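Local coordinates for protein TfuB1 (Thermobifida fusca, PDB 6JX3) that binds the leader peptide of a lasso peptide precursor, probably as the recognition element that presents it for processing, at residues V25-Y30 with I52-L57; F68-S71 with E76-D79. One frame throughout, in Å; residues are numbered along the deposited sequence.

Contact 1: V25-Y30 with I52-L57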
# COMPACT_ATOMS: atom_id res chain seq x y z
N VAL A 25 10.38 4.95 -2.22
CA VAL A 25 10.04 3.54 -2.26
C VAL A 25 11.28 2.72 -2.55
O VAL A 25 12.13 3.13 -3.35
CB VAL A 25 8.98 3.26 -3.35
CG1 VAL A 25 8.50 1.81 -3.26
CG2 VAL A 25 7.83 4.27 -3.26
N ALA A 26 11.38 1.55 -1.94
CA ALA A 26 12.41 0.59 -2.30
C ALA A 26 11.79 -0.79 -2.42
O ALA A 26 10.89 -1.14 -1.65
CB ALA A 26 13.55 0.58 -1.28
N GLN A 27 12.27 -1.58 -3.38
CA GLN A 27 11.97 -3.00 -3.43
C GLN A 27 13.12 -3.76 -2.80
O GLN A 27 14.27 -3.65 -3.25
CB GLN A 27 11.74 -3.46 -4.87
CG GLN A 27 10.69 -2.66 -5.62
CD GLN A 27 9.29 -2.89 -5.09
OE1 GLN A 27 9.02 -3.89 -4.44
NE2 GLN A 27 8.39 -1.95 -5.38
N THR A 28 12.83 -4.53 -1.75
CA THR A 28 13.86 -5.26 -1.00
C THR A 28 13.50 -6.74 -0.92
O THR A 28 12.46 -7.18 -1.41
CB THR A 28 14.03 -4.69 0.41
OG1 THR A 28 13.00 -5.21 1.27
CG2 THR A 28 13.92 -3.20 0.37
N ASP A 29 14.39 -7.50 -0.27
CA ASP A 29 14.14 -8.92 -0.05
C ASP A 29 13.01 -9.15 0.94
O ASP A 29 12.40 -10.22 0.93
CB ASP A 29 15.42 -9.61 0.45
CG ASP A 29 16.53 -9.62 -0.60
OD1 ASP A 29 16.23 -9.43 -1.80
OD2 ASP A 29 17.70 -9.81 -0.22
N TYR A 30 12.71 -8.17 1.80
CA TYR A 30 11.56 -8.26 2.69
C TYR A 30 10.27 -7.83 2.00
O TYR A 30 9.18 -8.18 2.49
CB TYR A 30 11.79 -7.40 3.94
CG TYR A 30 13.16 -7.55 4.56
CD1 TYR A 30 14.06 -6.48 4.56
CD2 TYR A 30 13.56 -8.75 5.14
CE1 TYR A 30 15.31 -6.61 5.13
CE2 TYR A 30 14.81 -8.89 5.70
CZ TYR A 30 15.69 -7.82 5.70
OH TYR A 30 16.94 -7.95 6.26
N ILE A 52 -1.51 -3.47 -4.43
CA ILE A 52 -2.54 -2.44 -4.48
C ILE A 52 -1.93 -1.07 -4.70
O ILE A 52 -2.38 -0.30 -5.56
CB ILE A 52 -3.38 -2.47 -3.19
CG1 ILE A 52 -4.16 -3.79 -3.09
CG2 ILE A 52 -4.32 -1.27 -3.15
CD1 ILE A 52 -4.76 -4.04 -1.71
N VAL A 53 -0.90 -0.74 -3.92
CA VAL A 53 -0.30 0.59 -4.04
C VAL A 53 0.30 0.77 -5.43
O VAL A 53 0.14 1.83 -6.05
CB VAL A 53 0.76 0.81 -2.95
CG1 VAL A 53 1.55 2.09 -3.23
CG2 VAL A 53 0.08 0.90 -1.58
N GLN A 54 0.99 -0.24 -5.94
CA GLN A 54 1.57 -0.13 -7.28
C GLN A 54 0.49 0.12 -8.33
O GLN A 54 0.67 0.95 -9.22
CB GLN A 54 2.37 -1.39 -7.62
CG GLN A 54 3.70 -1.47 -6.89
CD GLN A 54 4.19 -2.89 -6.72
OE1 GLN A 54 3.60 -3.84 -7.25
NE2 GLN A 54 5.28 -3.05 -5.98
N ARG A 55 -0.65 -0.56 -8.23
CA ARG A 55 -1.69 -0.36 -9.24
C ARG A 55 -2.37 0.99 -9.07
O ARG A 55 -2.71 1.64 -10.06
CB ARG A 55 -2.70 -1.50 -9.18
CG ARG A 55 -2.17 -2.79 -9.78
CD ARG A 55 -3.27 -3.82 -9.94
NE ARG A 55 -4.43 -3.23 -10.59
CZ ARG A 55 -4.83 -3.53 -11.82
NH1 ARG A 55 -4.17 -4.42 -12.55
NH2 ARG A 55 -5.89 -2.92 -12.33
N LEU A 56 -2.55 1.45 -7.82
CA LEU A 56 -3.09 2.79 -7.63
C LEU A 56 -2.15 3.85 -8.19
O LEU A 56 -2.60 4.82 -8.81
CB LEU A 56 -3.37 3.04 -6.15
CG LEU A 56 -4.51 2.21 -5.56
CD1 LEU A 56 -4.64 2.51 -4.07
CD2 LEU A 56 -5.84 2.49 -6.27
N LEU A 57 -0.84 3.68 -7.99
CA LEU A 57 0.11 4.65 -8.51
C LEU A 57 0.16 4.64 -10.03
O LEU A 57 0.46 5.67 -10.64
CB LEU A 57 1.51 4.39 -7.94
CG LEU A 57 1.63 4.73 -6.45
CD1 LEU A 57 3.01 4.38 -5.94
CD2 LEU A 57 1.29 6.20 -6.22
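A small polar contact at the surface links Gln-27 of the outer strand 23-27 to Gln-54 of helix 47-57. It rests on two side-chain amides alone, and the two segments together bury just 72 Å². Their side chains approach from opposite directions, and the planes of the amides are turned 60° against each other, so they neither stack nor lie in one plane. As modelled, Gln-27 NE2 and Gln-54 NE2 are 3.4 Å apart; the assignment of oxygen and nitrogen is doubtful in both amides, and turning one of them would allow a hydrogen bond, so whether they bond is undecided. The two side chains reach the meeting point differently: Gln-27 folds over at its second torsion (chi2 -69°), whereas Gln-54 runs out extended beyond CG (chi2 155°). In the winged helix-turn-helix fold of PqqD-like recognition domains, an antiparallel sheet packs beside a bundle of helices, and this pair meets where the two come together at the surface. Met-32 of the adjacent strand 32-36 touches both glutamines. The inner side of helix 47-57 is apolar: Ile-52, Val-53 and Leu-56 face helix 77-93, and Ile-52 also meets an apolar side chain of the bound peptide. A zinc ion lies about 5 Å from the Gln-54 side chain.

Contact 2: F68-S71 with E76-D79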
# COMPACT_ATOMS: atom_id res chain seq x y z
N PHE A 68 -9.12 -6.64 -10.12
CA PHE A 68 -7.90 -7.42 -10.24
C PHE A 68 -7.77 -8.41 -9.10
O PHE A 68 -7.53 -9.60 -9.32
CB PHE A 68 -6.69 -6.48 -10.28
CG PHE A 68 -5.40 -7.15 -9.98
CD1 PHE A 68 -4.73 -7.86 -10.96
CD2 PHE A 68 -4.86 -7.09 -8.71
CE1 PHE A 68 -3.54 -8.49 -10.67
CE2 PHE A 68 -3.69 -7.73 -8.42
CZ PHE A 68 -3.02 -8.43 -9.40
N LEU A 69 -7.95 -7.94 -7.86
CA LEU A 69 -7.76 -8.83 -6.72
C LEU A 69 -8.71 -10.02 -6.79
O LEU A 69 -8.29 -11.15 -6.53
CB LEU A 69 -7.96 -8.08 -5.41
CG LEU A 69 -6.87 -7.06 -5.05
CD1 LEU A 69 -7.24 -6.41 -3.74
CD2 LEU A 69 -5.51 -7.76 -4.92
N THR A 70 -9.98 -9.80 -7.15
CA THR A 70 -10.91 -10.91 -7.19
C THR A 70 -10.60 -11.87 -8.33
O THR A 70 -10.87 -13.07 -8.22
CB THR A 70 -12.35 -10.42 -7.31
OG1 THR A 70 -12.56 -9.80 -8.60
CG2 THR A 70 -12.62 -9.43 -6.24
N SER A 71 -10.01 -11.36 -9.41
CA SER A 71 -9.70 -12.24 -10.53
C SER A 71 -8.43 -13.03 -10.30
O SER A 71 -8.25 -14.09 -10.91
CB SER A 71 -9.58 -11.42 -11.82
OG SER A 71 -8.35 -10.73 -11.86
N GLU A 76 -13.48 -12.29 -2.14
CA GLU A 76 -14.72 -11.74 -2.67
C GLU A 76 -14.53 -10.28 -3.03
O GLU A 76 -13.75 -9.56 -2.39
CB GLU A 76 -15.84 -11.88 -1.65
CG GLU A 76 -16.18 -13.32 -1.30
CD GLU A 76 -17.08 -13.96 -2.33
OE1 GLU A 76 -17.59 -13.24 -3.22
OE2 GLU A 76 -17.27 -15.20 -2.26
N ARG A 77 -15.26 -9.83 -4.05
CA ARG A 77 -15.20 -8.43 -4.45
C ARG A 77 -15.48 -7.48 -3.28
O ARG A 77 -14.77 -6.48 -3.10
CB ARG A 77 -16.18 -8.18 -5.59
CG ARG A 77 -16.45 -6.73 -5.83
CD ARG A 77 -15.48 -6.18 -6.83
NE ARG A 77 -15.76 -4.78 -7.12
CZ ARG A 77 -15.60 -4.22 -8.32
NH1 ARG A 77 -15.19 -4.97 -9.34
NH2 ARG A 77 -15.86 -2.93 -8.49
N THR A 78 -16.51 -7.79 -2.48
CA THR A 78 -16.83 -6.92 -1.35
C THR A 78 -15.64 -6.80 -0.40
O THR A 78 -15.30 -5.69 0.04
CB THR A 78 -18.08 -7.45 -0.65
OG1 THR A 78 -19.09 -7.68 -1.62
CG2 THR A 78 -18.62 -6.42 0.31
N ASP A 79 -14.99 -7.92 -0.07
CA ASP A 79 -13.85 -7.87 0.83
C ASP A 79 -12.69 -7.11 0.20
O ASP A 79 -11.98 -6.37 0.89
CB ASP A 79 -13.41 -9.29 1.19
CG ASP A 79 -14.31 -9.93 2.22
OD1 ASP A 79 -14.97 -9.20 2.98
OD2 ASP A 79 -14.36 -11.18 2.26
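The peptide plane joining Glu-76 to Arg-77 carries the methyl group of Thr-70 over one face, with CG2 3.8 Å from Glu-76 C and displaced mainly perpendicular to that plane. The other flat groups stay aside: the Arg-77 side chain lies against Ala-63, Ala-66 and Gln-67 of helix 62-72, while its NE forms a salt bridge with Glu-81 of its own helix 77-93, and the Phe-68 ring turns toward Leu-51 and Arg-55. The methyl continues onto the first helical residue, with Thr-70 CG2 3.5 Å from Arg-77 N and 3.8 Å from Arg-77 CB. Thr-70 is deposited in two conformers, so these distances hold for one of them. In that conformer CG2 lies anti to the carbonyl carbon, leaving OG1 (chi1 68°) to turn back to its own helix, where it bonds to Gln-67 O. A hydroxyl also bends back at Ser-71, whose OG donates to Phe-68 O at 2.9 Å, arriving 23° from the carbonyl plane. Glu-76 occupies the N-cap position, and the CA atoms of Thr-70 and Arg-77 are 5.7 Å apart, as expected where one helix closes and the next starts after a short loop. In one of its two conformers Asp-79 OD1 is a zinc ligand, and Thr-70 O accepts a hydrogen bond from a basic side chain of the bound peptide. Deeper in, Leu-69 packs on Ala-80 and Ile-84 of helix 77-93 and on Ile-52 of helix 47-57.

In the fold
Both contacts lie at the surface, with centres 20 Å apart, and neither includes a buried residue among those that touch. Contact 1 ties the sheet to helix 47-57 across 21 intervening residues; contact 2 joins two consecutive helices across a short loop. Their chemistry differs accordingly: two long polar amides bridge the first, while in the second a methyl group presses on backbone. They share no secondary-structure element, yet helix 47-57 and helix 62-72 are successive and touch, through Arg-55 CZ and Phe-68 CB at 3.8 Å and through Ile-52 CD1 and Leu-69 CD1 at 4.0 Å. Helix 77-93, the second partner in contact 2, also packs behind the helix of contact 1.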